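Local coordinates for galactose-binding like protein (Bacteroides thetaiotaomicron, PDB 7M1A) that is a SusE-like, calcium-binding protein, represented here by its galactose-binding-like domain, that probably recognises carbohydrate, its family having a potential degradative capacity, at residues Tyr83-Cys96 / Trp106-Pro120. Numbering follows the deposited sequence.
Sequences YNDMSPRRYEVWGC and WDQWVKLLDMENVKP. With EDO (1,2-ethanediol), chain E.
W94 lies between K111 and W106. K111 CB sits 3.6 Å from the centroid of its six-membered ring, while W106 comes edge-to-face onto the opposite face, over the five-membered ring, planes 52° apart. W94 NE1 donates in the ring plane to E92 OE1 (2.9 Å), fixing the indole's rotation. With an alanine here, a gap would probably open between W106 and the K111 methylenes, and E92 OE1 would lose its indole donor.

The tight face carries Y91, V93, L113 and M115; the first three meet L73 and F71 of strand 70-74. M115 CB lies 3.4 Å from the centroid of the Y91 ring; chi1 of 58°, with CG between backbone N and carbonyl carbon, keeps that ring beside the neighbouring strand.

The face of R90, E92, W94, K111 and D114 is more open: around the packed indole, K111 NZ pairs with D114 OD1 (2.9 Å) and, at long range, E92 OE2, and one water links R90, E92 and D114. R90 NH1 and Y91 N both bond M115 O, from opposite sides of its carbonyl plane.

V93 O accepts from both L112 N (2.7 Å) and L113 N (3.1 Å), marking a classic beta bulge in this galactose-binding-like antiparallel beta sandwich.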
ATOM      1  N   TYR A  83      23.221 -12.052   5.107  1.00  9.89           N
ATOM      2  CA  TYR A  83      23.198 -13.501   4.968  1.00 10.65           C
ATOM      3  C   TYR A  83      22.625 -14.163   6.228  1.00 10.59           C
ATOM      4  O   TYR A  83      23.152 -15.193   6.735  1.00 11.82           O
ATOM      5  CB  TYR A  83      24.619 -14.038   4.702  1.00 11.38           C
ATOM      6  CG  TYR A  83      25.384 -13.193   3.730  1.00  9.33           C
ATOM      7  CD1 TYR A  83      25.195 -13.295   2.347  1.00  9.93           C
ATOM      8  CD2 TYR A  83      26.288 -12.244   4.195  1.00 11.36           C
ATOM      9  CE1 TYR A  83      25.903 -12.480   1.449  1.00  9.40           C
ATOM     10  CE2 TYR A  83      26.984 -11.419   3.308  1.00 11.94           C
ATOM     11  CZ  TYR A  83      26.793 -11.526   1.952  1.00 10.06           C
ATOM     12  OH  TYR A  83      27.485 -10.781   1.066  1.00 12.37           O
ATOM     13  N   ASN A  84      21.536 -13.549   6.756  1.00  9.90           N
ATOM     14  CA  ASN A  84      21.010 -14.006   8.038  1.00 11.25           C
ATOM     15  C   ASN A  84      19.551 -13.528   8.096  1.00 10.01           C
ATOM     16  O   ASN A  84      19.043 -12.822   7.215  1.00 10.75           O
ATOM     17  CB  ASN A  84      21.880 -13.411   9.171  1.00 13.70           C
ATOM     18  CG  ASN A  84      21.935 -14.307  10.403  1.00 15.06           C
ATOM     19  OD1 ASN A  84      20.990 -15.053  10.677  1.00 15.54           O
ATOM     20  ND2 ASN A  84      23.053 -14.256  11.125  1.00 16.64           N
ATOM     21  N   ASP A  85      18.862 -13.852   9.188  1.00 12.11           N
ATOM     22  CA  ASP A  85      17.542 -13.310   9.476  1.00 11.30           C
ATOM     23  C   ASP A  85      16.602 -13.715   8.312  1.00  9.72           C
ATOM     24  O   ASP A  85      16.743 -14.816   7.760  1.00 10.87           O
ATOM     25  CB  ASP A  85      17.627 -11.807   9.816  1.00 13.48           C
ATOM     26  CG  ASP A  85      16.420 -11.338  10.622  1.00 13.66           C
ATOM     27  OD1 ASP A  85      15.363 -10.958  10.034  1.00 14.06           O
ATOM     28  OD2 ASP A  85      16.501 -11.393  11.841  1.00 23.49           O
HETATM   29  N   MSE A  86      15.651 -12.839   7.952  1.00  9.59           N
HETATM   30  CA  MSE A  86      14.713 -13.170   6.891  1.00  7.66           C
HETATM   31  C   MSE A  86      15.194 -12.565   5.559  1.00  7.79           C
HETATM   32  O   MSE A  86      14.404 -12.407   4.606  1.00  8.03           O
HETATM   33  CB  MSE A  86      13.277 -12.743   7.191  1.00  8.79           C
HETATM   34  CG  MSE A  86      12.767 -13.178   8.547  1.00 11.22           C
HETATM   35 SE   MSE A  86      12.893 -15.097   8.908  1.00 14.05          SE
HETATM   36  CE  MSE A  86      13.911 -15.003  10.574  1.00 14.90           C
ATOM     37  N   SER A  87      16.470 -12.198   5.460  1.00  8.23           N
ATOM     38  CA  SER A  87      17.001 -11.659   4.225  1.00  6.77           C
ATOM     39  C   SER A  87      16.890 -12.705   3.121  1.00  7.52           C
ATOM     40  O   SER A  87      17.109 -13.914   3.315  1.00  8.55           O
ATOM     41  CB  SER A  87      18.432 -11.291   4.428  1.00  8.28           C
ATOM     42  OG  SER A  87      18.539 -10.262   5.422  1.00  8.84           O
ATOM     43  N   PRO A  88      16.564 -12.292   1.882  1.00  7.73           N
ATOM     44  CA  PRO A  88      16.317 -13.305   0.825  1.00  6.70           C
ATOM     45  C   PRO A  88      17.621 -13.980   0.396  1.00  7.47           C
ATOM     46  O   PRO A  88      18.710 -13.367   0.334  1.00  9.17           O
ATOM     47  CB  PRO A  88      15.699 -12.435  -0.304  1.00  8.68           C
ATOM     48  CG  PRO A  88      16.308 -11.056  -0.075  1.00  6.97           C
ATOM     49  CD  PRO A  88      16.374 -10.892   1.432  1.00  7.83           C
ATOM     50  N   ARG A  89      17.493 -15.287   0.095  1.00  8.41           N
ATOM     51  CA  ARG A  89      18.651 -16.042  -0.425  1.00  9.52           C
ATOM     52  C   ARG A  89      18.364 -16.515  -1.850  1.00  8.87           C
ATOM     53  O   ARG A  89      19.187 -16.307  -2.742  1.00 10.70           O
ATOM     54  CB  ARG A  89      18.988 -17.223   0.497  1.00  9.70           C
ATOM     55  CG  ARG A  89      20.176 -18.026  -0.004  1.00 10.38           C
ATOM     56  CD  ARG A  89      20.577 -19.087   1.015  1.00 12.44           C
ATOM     57  NE  ARG A  89      21.779 -19.800   0.568  1.00 14.17           N
ATOM     58  CZ  ARG A  89      22.328 -20.805   1.245  1.00 16.11           C
ATOM     59  NH1 ARG A  89      21.737 -21.233   2.357  1.00 17.27           N
ATOM     60  NH2 ARG A  89      23.491 -21.313   0.854  1.00 17.74           N
ATOM     61  N   ARG A  90      17.206 -17.157  -2.099  1.00  9.36           N
ATOM     62  CA  ARG A  90      16.797 -17.469  -3.467  1.00  9.57           C
ATOM     63  C   ARG A  90      15.439 -16.830  -3.730  1.00  8.61           C
ATOM     64  O   ARG A  90      14.544 -16.970  -2.893  1.00  9.56           O
ATOM     65  CB  ARG A  90      16.605 -18.981  -3.599  1.00 11.09           C
ATOM     66  CG  ARG A  90      17.947 -19.715  -3.668  1.00 14.92           C
ATOM     67  CD  ARG A  90      18.541 -19.629  -5.079  1.00 20.36           C
ATOM     68  NE  ARG A  90      17.672 -20.324  -6.043  1.00 28.91           N
ATOM     69  CZ  ARG A  90      16.810 -19.856  -7.000  1.00 29.84           C
ATOM     70  NH1 ARG A  90      16.599 -18.556  -7.283  1.00 24.68           N
ATOM     71  NH2 ARG A  90      16.115 -20.769  -7.663  1.00 41.42           N
ATOM     72  N   TYR A  91      15.362 -16.039  -4.797  1.00  8.19           N
ATOM     73  CA  TYR A  91      14.136 -15.275  -5.020  1.00  7.68           C
ATOM     74  C   TYR A  91      14.014 -14.981  -6.500  1.00  8.49           C
ATOM     75  O   TYR A  91      14.945 -15.234  -7.255  1.00  9.94           O
ATOM     76  CB  TYR A  91      14.120 -13.971  -4.174  1.00  8.85           C
ATOM     77  CG  TYR A  91      15.262 -12.996  -4.383  1.00  7.53           C
ATOM     78  CD1 TYR A  91      16.531 -13.205  -3.824  1.00  8.77           C
ATOM     79  CD2 TYR A  91      15.042 -11.837  -5.122  1.00  9.22           C
ATOM     80  CE1 TYR A  91      17.529 -12.247  -3.988  1.00  9.36           C
ATOM     81  CE2 TYR A  91      16.048 -10.883  -5.275  1.00  8.67           C
ATOM     82  CZ  TYR A  91      17.296 -11.085  -4.703  1.00  9.83           C
ATOM     83  OH  TYR A  91      18.285 -10.144  -4.853  1.00 10.03           O
ATOM     84  N   GLU A  92      12.813 -14.539  -6.890  1.00  8.78           N
ATOM     85  CA  GLU A  92      12.567 -14.338  -8.303  1.00  8.04           C
ATOM     86  C   GLU A  92      11.925 -12.972  -8.536  1.00  7.33           C
ATOM     87  O   GLU A  92      11.171 -12.486  -7.676  1.00  9.06           O
ATOM     88  CB  GLU A  92      11.601 -15.383  -8.878  1.00  9.07           C
ATOM     89  CG  GLU A  92      12.178 -16.791  -8.838  1.00 11.57           C
ATOM     90  CD  GLU A  92      11.168 -17.886  -9.100  1.00 14.49           C
ATOM     91  OE1 GLU A  92       9.958 -17.621  -9.161  1.00 13.26           O
ATOM     92  OE2 GLU A  92      11.637 -18.964  -9.371  1.00 15.49           O
ATOM     93  N   VAL A  93      12.197 -12.353  -9.697  1.00  7.35           N
ATOM     94  CA  VAL A  93      11.522 -11.121 -10.103  1.00  7.88           C
ATOM     95  C   VAL A  93      10.664 -11.435 -11.300  1.00  5.82           C
ATOM     96  O   VAL A  93      11.192 -11.993 -12.281  1.00  7.54           O
ATOM     97  CB  VAL A  93      12.535  -9.971 -10.416  1.00  7.36           C
ATOM     98  CG1 VAL A  93      11.805  -8.664 -10.682  1.00 10.62           C
ATOM     99  CG2 VAL A  93      13.541  -9.856  -9.290  1.00  7.80           C
ATOM    100  N   TRP A  94       9.383 -11.048 -11.265  1.00  5.59           N
ATOM    101  CA  TRP A  94       8.416 -11.351 -12.329  1.00  6.25           C
ATOM    102  C   TRP A  94       7.804 -10.017 -12.769  1.00  6.63           C
ATOM    103  O   TRP A  94       7.778  -9.014 -12.023  1.00  6.85           O
ATOM    104  CB  TRP A  94       7.262 -12.280 -11.873  1.00  7.97           C
ATOM    105  CG  TRP A  94       7.666 -13.655 -11.500  1.00  6.91           C
ATOM    106  CD1 TRP A  94       8.558 -14.043 -10.509  1.00  8.23           C
ATOM    107  CD2 TRP A  94       7.243 -14.861 -12.149  1.00  8.33           C
ATOM    108  NE1 TRP A  94       8.562 -15.464 -10.408  1.00  8.61           N
ATOM    109  CE2 TRP A  94       7.801 -15.961 -11.449  1.00  9.76           C
ATOM    110  CE3 TRP A  94       6.472 -15.074 -13.302  1.00  8.40           C
ATOM    111  CZ2 TRP A  94       7.547 -17.280 -11.885  1.00  9.96           C
ATOM    112  CZ3 TRP A  94       6.159 -16.385 -13.690  1.00 10.75           C
ATOM    113  CH2 TRP A  94       6.695 -17.461 -12.967  1.00  8.85           C
ATOM    114  N   GLY A  95       7.303  -9.951 -14.018  1.00  7.55           N
ATOM    115  CA  GLY A  95       6.711  -8.726 -14.503  1.00  8.69           C
ATOM    116  C   GLY A  95       5.571  -8.975 -15.479  1.00  8.10           C
ATOM    117  O   GLY A  95       5.325 -10.131 -15.935  1.00  7.96           O
ATOM    118  N   CYS A  96       4.724  -7.940 -15.651  1.00  7.31           N
ATOM    119  CA  CYS A  96       3.751  -7.956 -16.743  1.00  8.63           C
ATOM    120  C   CYS A  96       3.523  -6.530 -17.217  1.00  6.74           C
ATOM    121  O   CYS A  96       3.961  -5.579 -16.609  1.00  7.36           O
ATOM    122  CB  CYS A  96       2.443  -8.667 -16.377  1.00  9.52           C
ATOM    123  SG  CYS A  96       1.522  -7.883 -15.016  1.00  9.16           S
ATOM    124  N   TRP A 106      -0.816 -16.182 -11.154  1.00 10.77           N
ATOM    125  CA  TRP A 106       0.438 -16.017 -11.904  1.00 10.80           C
ATOM    126  C   TRP A 106       0.259 -16.014 -13.436  1.00  8.90           C
ATOM    127  O   TRP A 106       1.202 -15.809 -14.205  1.00 10.45           O
ATOM    128  CB  TRP A 106       1.440 -17.085 -11.475  1.00 10.93           C
ATOM    129  CG  TRP A 106       1.982 -16.883 -10.102  1.00 12.20           C
ATOM    130  CD1 TRP A 106       1.574 -17.467  -8.917  1.00 16.66           C
ATOM    131  CD2 TRP A 106       2.953 -15.905  -9.737  1.00  9.29           C
ATOM    132  NE1 TRP A 106       2.318 -16.969  -7.860  1.00 18.31           N
ATOM    133  CE2 TRP A 106       3.190 -16.044  -8.351  1.00 11.51           C
ATOM    134  CE3 TRP A 106       3.752 -15.061 -10.494  1.00 11.36           C
ATOM    135  CZ2 TRP A 106       4.146 -15.283  -7.691  1.00 14.16           C
ATOM    136  CZ3 TRP A 106       4.717 -14.318  -9.828  1.00 12.40           C
ATOM    137  CH2 TRP A 106       4.906 -14.440  -8.463  1.00 12.17           C
ATOM    138  N   ASP A 107      -0.926 -16.363 -13.912  1.00  9.24           N
ATOM    139  CA  ASP A 107      -1.117 -16.632 -15.310  1.00  9.44           C
ATOM    140  C   ASP A 107      -0.524 -15.573 -16.232  1.00  9.07           C
ATOM    141  O   ASP A 107       0.006 -15.934 -17.295  1.00 12.58           O
ATOM    142  CB  ASP A 107      -2.611 -16.856 -15.636  1.00 13.08           C
ATOM    143  CG  ASP A 107      -3.151 -18.181 -15.106  1.00 13.23           C
ATOM    144  OD1 ASP A 107      -2.361 -19.105 -14.788  1.00 18.08           O
ATOM    145  OD2 ASP A 107      -4.380 -18.325 -15.113  1.00 13.63           O
ATOM    146  N   GLN A 108      -0.774 -14.255 -15.983  1.00  9.08           N
ATOM    147  CA  GLN A 108      -0.392 -13.235 -16.923  1.00  9.32           C
ATOM    148  C   GLN A 108       1.114 -12.864 -16.793  1.00  7.37           C
ATOM    149  O   GLN A 108       1.581 -11.993 -17.554  1.00  8.65           O
ATOM    150  CB  GLN A 108      -1.220 -11.945 -16.811  1.00 10.13           C
ATOM    151  CG  GLN A 108      -0.841 -11.072 -15.634  1.00  9.88           C
ATOM    152  CD  GLN A 108      -2.003 -10.182 -15.247  1.00  9.72           C
ATOM    153  OE1 GLN A 108      -2.827 -10.587 -14.441  1.00  8.89           O
ATOM    154  NE2 GLN A 108      -2.055  -8.997 -15.863  1.00  9.67           N
ATOM    155  N   TRP A 109       1.833 -13.331 -15.731  1.00  8.96           N
ATOM    156  CA  TRP A 109       3.199 -12.818 -15.329  1.00  8.71           C
ATOM    157  C   TRP A 109       4.263 -13.642 -16.057  1.00  8.59           C
ATOM    158  O   TRP A 109       4.102 -14.862 -16.276  1.00  9.79           O
ATOM    159  CB  TRP A 109       3.297 -12.956 -13.808  1.00  9.17           C
ATOM    160  CG  TRP A 109       2.343 -12.065 -13.067  1.00  6.42           C
ATOM    161  CD1 TRP A 109       1.084 -12.374 -12.687  1.00  9.26           C
ATOM    162  CD2 TRP A 109       2.654 -10.765 -12.592  1.00  8.49           C
ATOM    163  NE1 TRP A 109       0.537 -11.270 -12.029  1.00  7.54           N
ATOM    164  CE2 TRP A 109       1.504 -10.284 -11.923  1.00  8.29           C
ATOM    165  CE3 TRP A 109       3.824  -9.959 -12.692  1.00  8.59           C
ATOM    166  CZ2 TRP A 109       1.475  -9.027 -11.319  1.00  9.04           C
ATOM    167  CZ3 TRP A 109       3.780  -8.724 -12.079  1.00  8.63           C
ATOM    168  CH2 TRP A 109       2.611  -8.259 -11.433  1.00  8.31           C
ATOM    169  N   VAL A 110       5.413 -12.971 -16.288  1.00  8.78           N
ATOM    170  CA  VAL A 110       6.549 -13.603 -16.876  1.00  9.46           C
ATOM    171  C   VAL A 110       7.723 -13.461 -15.915  1.00  7.55           C
ATOM    172  O   VAL A 110       7.926 -12.440 -15.266  1.00  9.14           O
ATOM    173  CB  VAL A 110       6.812 -12.981 -18.267  1.00 15.14           C
ATOM    174  CG1 VAL A 110       8.089 -13.491 -18.919  1.00 21.20           C
ATOM    175  CG2 VAL A 110       5.667 -13.379 -19.208  1.00 20.59           C
ATOM    176  N   LYS A 111       8.525 -14.520 -15.799  1.00  9.17           N
ATOM    177  CA  LYS A 111       9.652 -14.511 -14.860  1.00  8.83           C
ATOM    178  C   LYS A 111      10.841 -13.822 -15.543  1.00  8.36           C
ATOM    179  O   LYS A 111      11.255 -14.218 -16.620  1.00 10.84           O
ATOM    180  CB  LYS A 111      10.060 -15.919 -14.407  1.00  9.50           C
ATOM    181  CG  LYS A 111      11.187 -15.880 -13.350  1.00 12.01           C
ATOM    182  CD  LYS A 111      11.460 -17.237 -12.705  1.00 16.10           C
ATOM    183  CE  LYS A 111      11.972 -18.258 -13.698  1.00 20.16           C
ATOM    184  NZ  LYS A 111      12.349 -19.475 -12.978  1.00 22.78           N
ATOM    185  N   LEU A 112      11.304 -12.734 -14.926  1.00  8.07           N
ATOM    186  CA  LEU A 112      12.326 -11.845 -15.502  1.00  8.17           C
ATOM    187  C   LEU A 112      13.706 -12.310 -15.041  1.00  6.96           C
ATOM    188  O   LEU A 112      14.681 -12.304 -15.827  1.00 10.19           O
ATOM    189  CB  LEU A 112      12.052 -10.410 -15.103  1.00  7.70           C
ATOM    190  CG  LEU A 112      10.719  -9.843 -15.648  1.00  8.93           C
ATOM    191  CD1 LEU A 112      10.602  -8.518 -14.847  1.00  9.59           C
ATOM    192  CD2 LEU A 112      10.875  -9.491 -17.118  1.00 12.91           C
ATOM    193  N   LEU A 113      13.816 -12.685 -13.750  1.00  8.87           N
ATOM    194  CA  LEU A 113      15.115 -12.977 -13.148  1.00  7.16           C
ATOM    195  C   LEU A 113      14.985 -14.072 -12.091  1.00  8.05           C
ATOM    196  O   LEU A 113      14.069 -14.027 -11.266  1.00  9.46           O
ATOM    197  CB  LEU A 113      15.686 -11.766 -12.354  1.00  7.64           C
ATOM    198  CG  LEU A 113      16.042 -10.539 -13.226  1.00  8.81           C
ATOM    199  CD1 LEU A 113      16.229  -9.298 -12.365  1.00 11.05           C
ATOM    200  CD2 LEU A 113      17.236 -10.785 -14.148  1.00 11.85           C
ATOM    201  N   ASP A 114      15.987 -14.980 -12.121  1.00 10.23           N
ATOM    202  CA  ASP A 114      16.209 -15.930 -11.026  1.00  8.87           C
ATOM    203  C   ASP A 114      17.384 -15.373 -10.225  1.00 12.10           C
ATOM    204  O   ASP A 114      18.478 -15.197 -10.783  1.00 16.93           O
ATOM    205  CB  ASP A 114      16.743 -17.262 -11.551  1.00 15.80           C
ATOM    206  CG  ASP A 114      15.721 -18.007 -12.359  1.00 17.43           C
ATOM    207  OD1 ASP A 114      14.705 -18.327 -11.780  1.00 19.74           O
ATOM    208  OD2 ASP A 114      15.897 -18.142 -13.601  1.00 25.80           O
HETATM  209  N   MSE A 115      17.168 -14.995  -8.967  1.00  9.76           N
HETATM  210  CA  MSE A 115      18.206 -14.365  -8.150  1.00  9.86           C
HETATM  211  C   MSE A 115      18.674 -15.336  -7.085  1.00  9.24           C
HETATM  212  O   MSE A 115      17.894 -16.028  -6.430  1.00 10.71           O
HETATM  213  CB  MSE A 115      17.692 -13.075  -7.457  1.00  9.93           C
HETATM  214  CG  MSE A 115      17.140 -12.080  -8.440  1.00 10.31           C
HETATM  215 SE   MSE A 115      18.520 -11.291  -9.627  0.79  8.36          SE
HETATM  216  CE  MSE A 115      19.524 -10.328  -8.242  1.00 11.13           C
ATOM    217  N   GLU A 116      19.989 -15.292  -6.852  1.00 10.99           N
ATOM    218  CA  GLU A 116      20.565 -15.930  -5.688  1.00 11.13           C
ATOM    219  C   GLU A 116      21.514 -14.947  -5.000  1.00 10.78           C
ATOM    220  O   GLU A 116      22.406 -14.400  -5.632  1.00 15.59           O
ATOM    221  CB  GLU A 116      21.319 -17.228  -6.027  1.00 13.05           C
ATOM    222  CG  GLU A 116      21.969 -17.822  -4.753  1.00 15.44           C
ATOM    223  CD  GLU A 116      22.720 -19.117  -4.915  1.00 21.09           C
ATOM    224  OE1 GLU A 116      22.739 -19.617  -6.043  1.00 25.02           O
ATOM    225  OE2 GLU A 116      23.254 -19.624  -3.893  1.00 22.55           O
ATOM    226  N   ASN A 117      21.297 -14.712  -3.710  1.00 10.34           N
ATOM    227  CA  ASN A 117      22.239 -13.924  -2.919  1.00 10.10           C
ATOM    228  C   ASN A 117      23.339 -14.900  -2.465  1.00 11.51           C
ATOM    229  O   ASN A 117      23.091 -15.808  -1.631  1.00 12.47           O
ATOM    230  CB  ASN A 117      21.527 -13.374  -1.682  1.00 11.53           C
ATOM    231  CG  ASN A 117      22.463 -12.641  -0.745  1.00  9.81           C
ATOM    232  OD1 ASN A 117      22.511 -12.933   0.435  1.00 11.60           O
ATOM    233  ND2 ASN A 117      23.207 -11.685  -1.281  1.00 10.45           N
ATOM    234  N   VAL A 118      24.542 -14.802  -3.045  1.00 12.86           N
ATOM    235  CA  VAL A 118      25.677 -15.692  -2.741  1.00 12.74           C
ATOM    236  C   VAL A 118      26.551 -15.020  -1.708  1.00 15.96           C
ATOM    237  O   VAL A 118      26.871 -13.812  -1.806  1.00 15.73           O
ATOM    238  CB  VAL A 118      26.471 -15.984  -4.020  1.00 17.09           C
ATOM    239  CG1 VAL A 118      27.731 -16.777  -3.691  1.00 18.24           C
ATOM    240  CG2 VAL A 118      25.646 -16.676  -5.088  1.00 19.18           C
ATOM    241  N   LYS A 119      26.854 -15.817  -0.673  1.00 15.71           N
ATOM    242  CA  LYS A 119      27.770 -15.357   0.360  1.00 12.91           C
ATOM    243  C   LYS A 119      29.213 -15.650  -0.075  1.00 15.92           C
ATOM    244  O   LYS A 119      29.602 -16.822  -0.158  1.00 14.71           O
ATOM    245  CB  LYS A 119      27.445 -16.099   1.662  1.00 13.15           C
ATOM    246  CG  LYS A 119      28.213 -15.605   2.877  1.00 13.94           C
ATOM    247  CD  LYS A 119      27.827 -16.314   4.186  1.00 15.88           C
ATOM    248  CE  LYS A 119      28.244 -15.601   5.451  1.00 14.84           C
ATOM    249  NZ  LYS A 119      27.822 -16.305   6.697  1.00 13.66           N
ATOM    250  N   PRO A 120      30.020 -14.626  -0.405  1.00 15.29           N
ATOM    251  CA  PRO A 120      31.363 -14.841  -0.974  1.00 15.62           C
ATOM    252  C   PRO A 120      32.217 -15.847  -0.200  1.00 14.73           C
ATOM    253  O   PRO A 120      32.804 -16.750  -0.794  1.00 19.74           O
ATOM    254  CB  PRO A 120      31.990 -13.424  -0.912  1.00 16.56           C
ATOM    255  CG  PRO A 120      30.749 -12.507  -1.152  1.00 17.11           C
ATOM    256  CD  PRO A 120      29.721 -13.178  -0.276  1.00 13.55           C
TER
HETATM  257  C1  EDO E 403      13.138 -11.278  12.486  1.00 22.77           C
HETATM  258  O1  EDO E 403      13.527 -10.357  11.499  1.00 23.38           O
HETATM  259  C2  EDO E 403      14.064 -11.223  13.683  1.00 27.45           C
HETATM  260  O2  EDO E 403      14.227  -9.867  13.846  1.00 35.02           O
HETATM  261  O   HOH W   1      22.168 -11.169   2.566  1.00 10.54           O
HETATM  262  O   HOH W   2      25.382  -9.765  -0.482  1.00 12.84           O
HETATM  263  O   HOH W   3      25.168 -17.177   6.356  1.00 15.60           O
HETATM  264  O   HOH W   4      25.690 -14.769   8.257  1.00 15.95           O
HETATM  265  O   HOH W   5      23.454 -18.534  -1.498  1.00 14.62           O
HETATM  266  O   HOH W   6      14.456 -19.272  -9.352  1.00 24.61           O